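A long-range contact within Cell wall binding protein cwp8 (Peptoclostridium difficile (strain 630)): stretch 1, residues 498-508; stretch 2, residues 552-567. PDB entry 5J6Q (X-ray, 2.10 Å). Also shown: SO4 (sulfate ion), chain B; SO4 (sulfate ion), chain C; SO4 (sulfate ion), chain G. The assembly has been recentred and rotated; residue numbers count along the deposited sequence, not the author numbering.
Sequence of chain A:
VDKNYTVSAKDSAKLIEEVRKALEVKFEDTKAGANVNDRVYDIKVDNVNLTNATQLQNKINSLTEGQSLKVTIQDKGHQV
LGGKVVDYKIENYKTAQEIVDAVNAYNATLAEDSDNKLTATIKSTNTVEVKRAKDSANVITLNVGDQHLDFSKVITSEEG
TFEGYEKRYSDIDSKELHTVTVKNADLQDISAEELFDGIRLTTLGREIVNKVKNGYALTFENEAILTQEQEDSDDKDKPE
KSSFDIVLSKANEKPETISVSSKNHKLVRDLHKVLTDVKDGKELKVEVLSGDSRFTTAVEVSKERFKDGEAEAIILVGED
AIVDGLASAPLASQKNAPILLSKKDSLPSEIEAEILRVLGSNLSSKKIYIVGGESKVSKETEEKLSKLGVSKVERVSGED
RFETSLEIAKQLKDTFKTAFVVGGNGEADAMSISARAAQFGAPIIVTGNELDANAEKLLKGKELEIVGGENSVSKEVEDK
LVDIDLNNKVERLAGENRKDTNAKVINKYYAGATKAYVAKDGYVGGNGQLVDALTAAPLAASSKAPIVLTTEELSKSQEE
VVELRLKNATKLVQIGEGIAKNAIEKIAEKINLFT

Stretch 1 (498-508) RKDTNAKVINK
Stretch 2, residues 552-567: EELSKSQEEVVELRLK

Two helices, 498-508 and 556-565, run side by side in nearly the same direction, their axes 13° apart and 8.2 Å apart at closest approach. Register is set by three pairs: D500 CA lies 5.9 Å from S557 CA, A503 CA lies 4.7 Å from Q558 CA, and N507 CA lies 5.5 Å from V561 CA. The tightest pair falls at A503, whose methyl lets the backbones approach; its CB lies 3.4 Å from S557 O and 3.8 Å from V561 CG1.

Polar contacts dominate the N-terminal end. S555, at the N-cap position (phi/psi -70/164, chi1 p), donates from OG to S557 OG across a very short 2.5 Å; S557 (chi1 p) in turn donates from OG to D500 OD1 at 2.6 Å, so its hydroxyl both accepts and donates. D500 (chi1 m) leaves its helix sideways, yet its carboxylate reaches this chain. The free amides of the helix start bind a sulfate: K556 N lies 3.2 Å from its O2 and S557 N 3.0 Å from its O4.

Q558 (m, t, chi3 -40°) links both stretches through its buried amide. NE2 donates to N502 OD1 at 3.0 Å, N502 being t at chi1, and has a further partner elsewhere in the structure. OE1 accepts from S555 N at 2.9 Å and, weakly, from K499 NZ at 3.2 Å. K499 (m, t, p, p) curls its buried chain over the loop, CE 3.4 Å from S555 N, a fit suited to a long aliphatic stem.

Farther along, the contact turns apolar: I506 (m, t) sets CG2 3.7 Å from V561 CG2 and 4.3 Å from L566 CD1. R565 (m, m, p) lays CG 3.7 Å from I506 O. Its NH2 sits 3.2 Å from N507 OD1 at an angle too poor for a hydrogen bond; the guanidinium instead binds a sulfate, NH1 to O3 at 2.8 Å. Together the stretches bury 656 Å².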

# COMPACT_ATOMS: atom_id res chain seq x y z
N ARG A 498 -29.19 -10.11 -15.34
CA ARG A 498 -28.41 -8.92 -15.60
C ARG A 498 -26.90 -9.18 -15.93
O ARG A 498 -26.31 -8.35 -16.62
CB ARG A 498 -28.51 -7.97 -14.36
CG ARG A 498 -27.57 -8.42 -13.24
CD ARG A 498 -27.90 -7.68 -11.94
NE ARG A 498 -29.35 -7.75 -11.61
CZ ARG A 498 -29.97 -6.92 -10.76
NH1 ARG A 498 -29.30 -5.94 -10.18
NH2 ARG A 498 -31.24 -7.11 -10.45
N LYS A 499 -26.31 -10.30 -15.44
CA LYS A 499 -24.95 -10.62 -15.69
C LYS A 499 -24.90 -11.19 -17.18
O LYS A 499 -23.95 -10.84 -17.91
CB LYS A 499 -24.33 -11.61 -14.70
CG LYS A 499 -24.25 -10.99 -13.31
CD LYS A 499 -23.95 -11.95 -12.27
CE LYS A 499 -22.47 -12.14 -12.23
NZ LYS A 499 -21.80 -10.93 -11.77
N ASP A 500 -25.89 -11.99 -17.58
CA ASP A 500 -25.95 -12.44 -18.97
C ASP A 500 -26.20 -11.26 -19.89
O ASP A 500 -25.61 -11.20 -20.94
CB ASP A 500 -27.00 -13.50 -19.19
CG ASP A 500 -26.76 -14.68 -18.33
OD1 ASP A 500 -25.53 -15.03 -18.10
OD2 ASP A 500 -27.78 -15.23 -17.80
N THR A 501 -27.04 -10.32 -19.54
CA THR A 501 -27.16 -9.12 -20.41
C THR A 501 -25.84 -8.35 -20.53
O THR A 501 -25.46 -7.88 -21.63
CB THR A 501 -28.19 -8.19 -19.82
OG1 THR A 501 -29.44 -8.94 -19.73
CG2 THR A 501 -28.35 -6.89 -20.59
N ASN A 502 -25.16 -8.15 -19.38
CA ASN A 502 -23.89 -7.44 -19.39
C ASN A 502 -22.98 -8.20 -20.31
O ASN A 502 -22.35 -7.52 -21.17
CB ASN A 502 -23.29 -7.35 -18.02
CG ASN A 502 -22.07 -6.53 -17.88
OD1 ASN A 502 -21.00 -7.08 -17.42
ND2 ASN A 502 -22.13 -5.27 -18.18
N ALA A 503 -22.87 -9.56 -20.18
CA ALA A 503 -22.02 -10.31 -21.12
C ALA A 503 -22.44 -10.06 -22.57
O ALA A 503 -21.54 -9.86 -23.41
CB ALA A 503 -22.02 -11.86 -20.86
N LYS A 504 -23.79 -10.06 -22.95
CA LYS A 504 -24.12 -9.76 -24.40
C LYS A 504 -23.73 -8.38 -24.88
O LYS A 504 -23.29 -8.26 -26.04
CB LYS A 504 -25.62 -10.01 -24.67
CG LYS A 504 -25.88 -11.52 -24.52
CD LYS A 504 -27.37 -11.91 -24.41
CE LYS A 504 -27.61 -13.25 -25.14
NZ LYS A 504 -29.05 -13.34 -25.56
N VAL A 505 -23.86 -7.30 -24.02
CA VAL A 505 -23.42 -5.96 -24.47
C VAL A 505 -21.89 -5.99 -24.75
O VAL A 505 -21.41 -5.43 -25.79
CB VAL A 505 -23.75 -4.98 -23.31
CG1 VAL A 505 -23.11 -3.57 -23.53
CG2 VAL A 505 -25.24 -4.81 -23.24
N ILE A 506 -21.13 -6.61 -23.81
CA ILE A 506 -19.69 -6.68 -23.96
C ILE A 506 -19.36 -7.48 -25.25
O ILE A 506 -18.49 -7.06 -26.04
CB ILE A 506 -18.98 -7.29 -22.72
CG1 ILE A 506 -18.97 -6.34 -21.47
CG2 ILE A 506 -17.53 -7.57 -23.15
CD1 ILE A 506 -18.96 -7.11 -20.06
N ASN A 507 -20.08 -8.61 -25.50
CA ASN A 507 -19.73 -9.42 -26.70
C ASN A 507 -20.00 -8.65 -27.99
O ASN A 507 -19.29 -8.78 -28.97
CB ASN A 507 -20.55 -10.67 -26.71
CG ASN A 507 -20.27 -11.70 -27.82
OD1 ASN A 507 -19.14 -12.18 -28.06
ND2 ASN A 507 -21.28 -12.17 -28.50
N LYS A 508 -21.00 -7.86 -27.96
CA LYS A 508 -21.37 -7.16 -29.17
C LYS A 508 -20.57 -5.91 -29.46
O LYS A 508 -20.21 -5.69 -30.61
CB LYS A 508 -22.84 -6.77 -29.12
CG LYS A 508 -23.23 -6.05 -30.45
CD LYS A 508 -24.83 -5.81 -30.54
CE LYS A 508 -25.08 -4.99 -31.79
NZ LYS A 508 -26.09 -5.62 -32.65
N GLU A 552 -20.03 -10.27 -6.75
CA GLU A 552 -19.30 -11.42 -6.33
C GLU A 552 -18.59 -11.95 -7.62
O GLU A 552 -18.21 -11.13 -8.50
CB GLU A 552 -20.21 -12.51 -5.70
CG GLU A 552 -21.47 -11.92 -5.06
CD GLU A 552 -21.60 -12.31 -3.59
OE1 GLU A 552 -22.54 -13.07 -3.26
OE2 GLU A 552 -20.78 -11.84 -2.79
N GLU A 553 -18.35 -13.25 -7.73
CA GLU A 553 -17.68 -13.72 -8.96
C GLU A 553 -18.49 -13.55 -10.24
O GLU A 553 -19.72 -13.48 -10.27
CB GLU A 553 -17.20 -15.22 -8.82
CG GLU A 553 -18.36 -16.24 -8.82
CD GLU A 553 -17.91 -17.69 -9.16
OE1 GLU A 553 -18.79 -18.57 -9.30
OE2 GLU A 553 -16.67 -17.95 -9.29
N LEU A 554 -17.75 -13.47 -11.34
CA LEU A 554 -18.35 -13.38 -12.69
C LEU A 554 -19.22 -14.50 -13.04
O LEU A 554 -18.98 -15.61 -12.62
CB LEU A 554 -17.26 -13.46 -13.75
CG LEU A 554 -16.28 -12.32 -13.82
CD1 LEU A 554 -15.36 -12.47 -15.08
CD2 LEU A 554 -17.01 -11.08 -13.93
N SER A 555 -20.24 -14.24 -13.81
CA SER A 555 -20.89 -15.40 -14.33
C SER A 555 -19.98 -16.06 -15.38
O SER A 555 -19.02 -15.42 -15.90
CB SER A 555 -22.21 -15.01 -15.02
OG SER A 555 -22.02 -14.37 -16.29
N LYS A 556 -20.32 -17.32 -15.72
CA LYS A 556 -19.66 -18.04 -16.77
C LYS A 556 -19.86 -17.29 -18.07
O LYS A 556 -18.86 -17.12 -18.83
CB LYS A 556 -20.23 -19.50 -16.85
CG LYS A 556 -19.52 -20.40 -15.84
CD LYS A 556 -19.72 -21.90 -16.14
CE LYS A 556 -21.14 -22.36 -15.86
NZ LYS A 556 -21.39 -22.63 -14.42
N SER A 557 -21.08 -16.84 -18.35
CA SER A 557 -21.34 -16.06 -19.60
C SER A 557 -20.39 -14.80 -19.69
O SER A 557 -19.82 -14.47 -20.74
CB SER A 557 -22.81 -15.64 -19.65
OG SER A 557 -23.00 -14.75 -18.55
N GLN A 558 -20.13 -14.13 -18.53
CA GLN A 558 -19.19 -13.01 -18.49
C GLN A 558 -17.77 -13.44 -18.64
O GLN A 558 -17.00 -12.80 -19.41
CB GLN A 558 -19.30 -12.21 -17.17
CG GLN A 558 -20.62 -11.34 -17.15
CD GLN A 558 -20.81 -10.77 -15.67
OE1 GLN A 558 -20.57 -11.46 -14.73
NE2 GLN A 558 -21.06 -9.42 -15.49
N GLU A 559 -17.40 -14.54 -17.98
CA GLU A 559 -16.04 -15.04 -18.07
C GLU A 559 -15.66 -15.35 -19.66
O GLU A 559 -14.60 -14.98 -20.12
CB GLU A 559 -15.97 -16.34 -17.27
CG GLU A 559 -15.37 -16.21 -15.87
CD GLU A 559 -15.20 -17.66 -15.24
OE1 GLU A 559 -14.80 -18.54 -15.99
OE2 GLU A 559 -15.50 -17.90 -14.03
N GLU A 560 -16.56 -16.02 -20.39
CA GLU A 560 -16.38 -16.36 -21.76
C GLU A 560 -16.25 -15.12 -22.66
O GLU A 560 -15.33 -15.14 -23.45
CB GLU A 560 -17.52 -17.22 -22.22
CG GLU A 560 -17.24 -18.65 -21.76
CD GLU A 560 -18.47 -19.63 -21.98
OE1 GLU A 560 -19.28 -19.42 -22.88
OE2 GLU A 560 -18.57 -20.60 -21.29
N VAL A 561 -17.14 -14.06 -22.53
CA VAL A 561 -17.00 -12.88 -23.36
C VAL A 561 -15.79 -12.07 -23.03
O VAL A 561 -15.18 -11.44 -23.98
CB VAL A 561 -18.23 -11.94 -23.41
CG1 VAL A 561 -19.52 -12.78 -23.63
CG2 VAL A 561 -18.30 -11.08 -22.20
N VAL A 562 -15.40 -12.00 -21.73
CA VAL A 562 -14.24 -11.24 -21.43
C VAL A 562 -13.01 -11.93 -22.14
O VAL A 562 -12.15 -11.25 -22.69
CB VAL A 562 -14.11 -11.16 -19.87
CG1 VAL A 562 -12.70 -10.71 -19.49
CG2 VAL A 562 -15.17 -10.18 -19.28
N GLU A 563 -12.93 -13.26 -22.03
CA GLU A 563 -11.87 -14.05 -22.64
C GLU A 563 -11.82 -13.78 -24.16
O GLU A 563 -10.73 -13.70 -24.68
CB GLU A 563 -12.17 -15.54 -22.33
CG GLU A 563 -11.46 -16.55 -23.16
CD GLU A 563 -11.62 -17.96 -22.67
OE1 GLU A 563 -10.62 -18.53 -22.28
OE2 GLU A 563 -12.73 -18.52 -22.67
N LEU A 564 -13.00 -13.64 -24.87
CA LEU A 564 -13.00 -13.38 -26.34
C LEU A 564 -12.74 -11.95 -26.71
O LEU A 564 -12.03 -11.68 -27.70
CB LEU A 564 -14.37 -13.72 -26.96
CG LEU A 564 -14.69 -15.20 -26.93
CD1 LEU A 564 -16.13 -15.43 -27.50
CD2 LEU A 564 -13.57 -15.88 -27.79
N ARG A 565 -13.29 -11.00 -25.93
CA ARG A 565 -13.24 -9.61 -26.36
C ARG A 565 -12.22 -8.75 -25.75
O ARG A 565 -11.96 -7.69 -26.35
CB ARG A 565 -14.64 -8.89 -26.09
CG ARG A 565 -15.85 -9.61 -26.74
CD ARG A 565 -15.98 -9.33 -28.23
NE ARG A 565 -15.22 -10.33 -28.92
CZ ARG A 565 -15.70 -11.18 -29.81
NH1 ARG A 565 -14.89 -12.05 -30.38
NH2 ARG A 565 -16.99 -11.17 -30.14
N LEU A 566 -11.63 -9.11 -24.61
CA LEU A 566 -10.84 -8.01 -23.97
C LEU A 566 -9.43 -8.33 -23.75
O LEU A 566 -8.76 -7.83 -22.86
CB LEU A 566 -11.55 -7.70 -22.59
CG LEU A 566 -13.00 -7.33 -22.77
CD1 LEU A 566 -13.67 -7.03 -21.33
CD2 LEU A 566 -13.23 -6.08 -23.61
N LYS A 567 -8.93 -9.15 -24.64
CA LYS A 567 -7.57 -9.61 -24.67
C LYS A 567 -6.61 -8.51 -24.84
O LYS A 567 -5.45 -8.66 -24.48
CB LYS A 567 -7.44 -10.64 -25.80
CG LYS A 567 -6.93 -11.92 -25.35
CD LYS A 567 -7.88 -12.54 -24.39
CE LYS A 567 -7.08 -13.48 -23.57
NZ LYS A 567 -7.70 -14.80 -23.54
S SO4 B . -23.70 -18.93 -15.51
O1 SO4 B . -23.87 -20.35 -16.12
O2 SO4 B . -22.64 -18.99 -14.38
O3 SO4 B . -25.01 -18.51 -14.93
O4 SO4 B . -23.37 -17.91 -16.68
S SO4 C . -31.97 -10.37 -12.53
O1 SO4 C . -31.49 -11.56 -11.93
O2 SO4 C . -32.97 -10.67 -13.40
O3 SO4 C . -30.86 -9.65 -13.22
O4 SO4 C . -32.50 -9.52 -11.47
S SO4 G . -15.57 -14.78 -31.98
O1 SO4 G . -15.47 -15.65 -33.26
O2 SO4 G . -16.34 -15.42 -30.99
O3 SO4 G . -16.23 -13.53 -32.35
O4 SO4 G . -14.19 -14.53 -31.54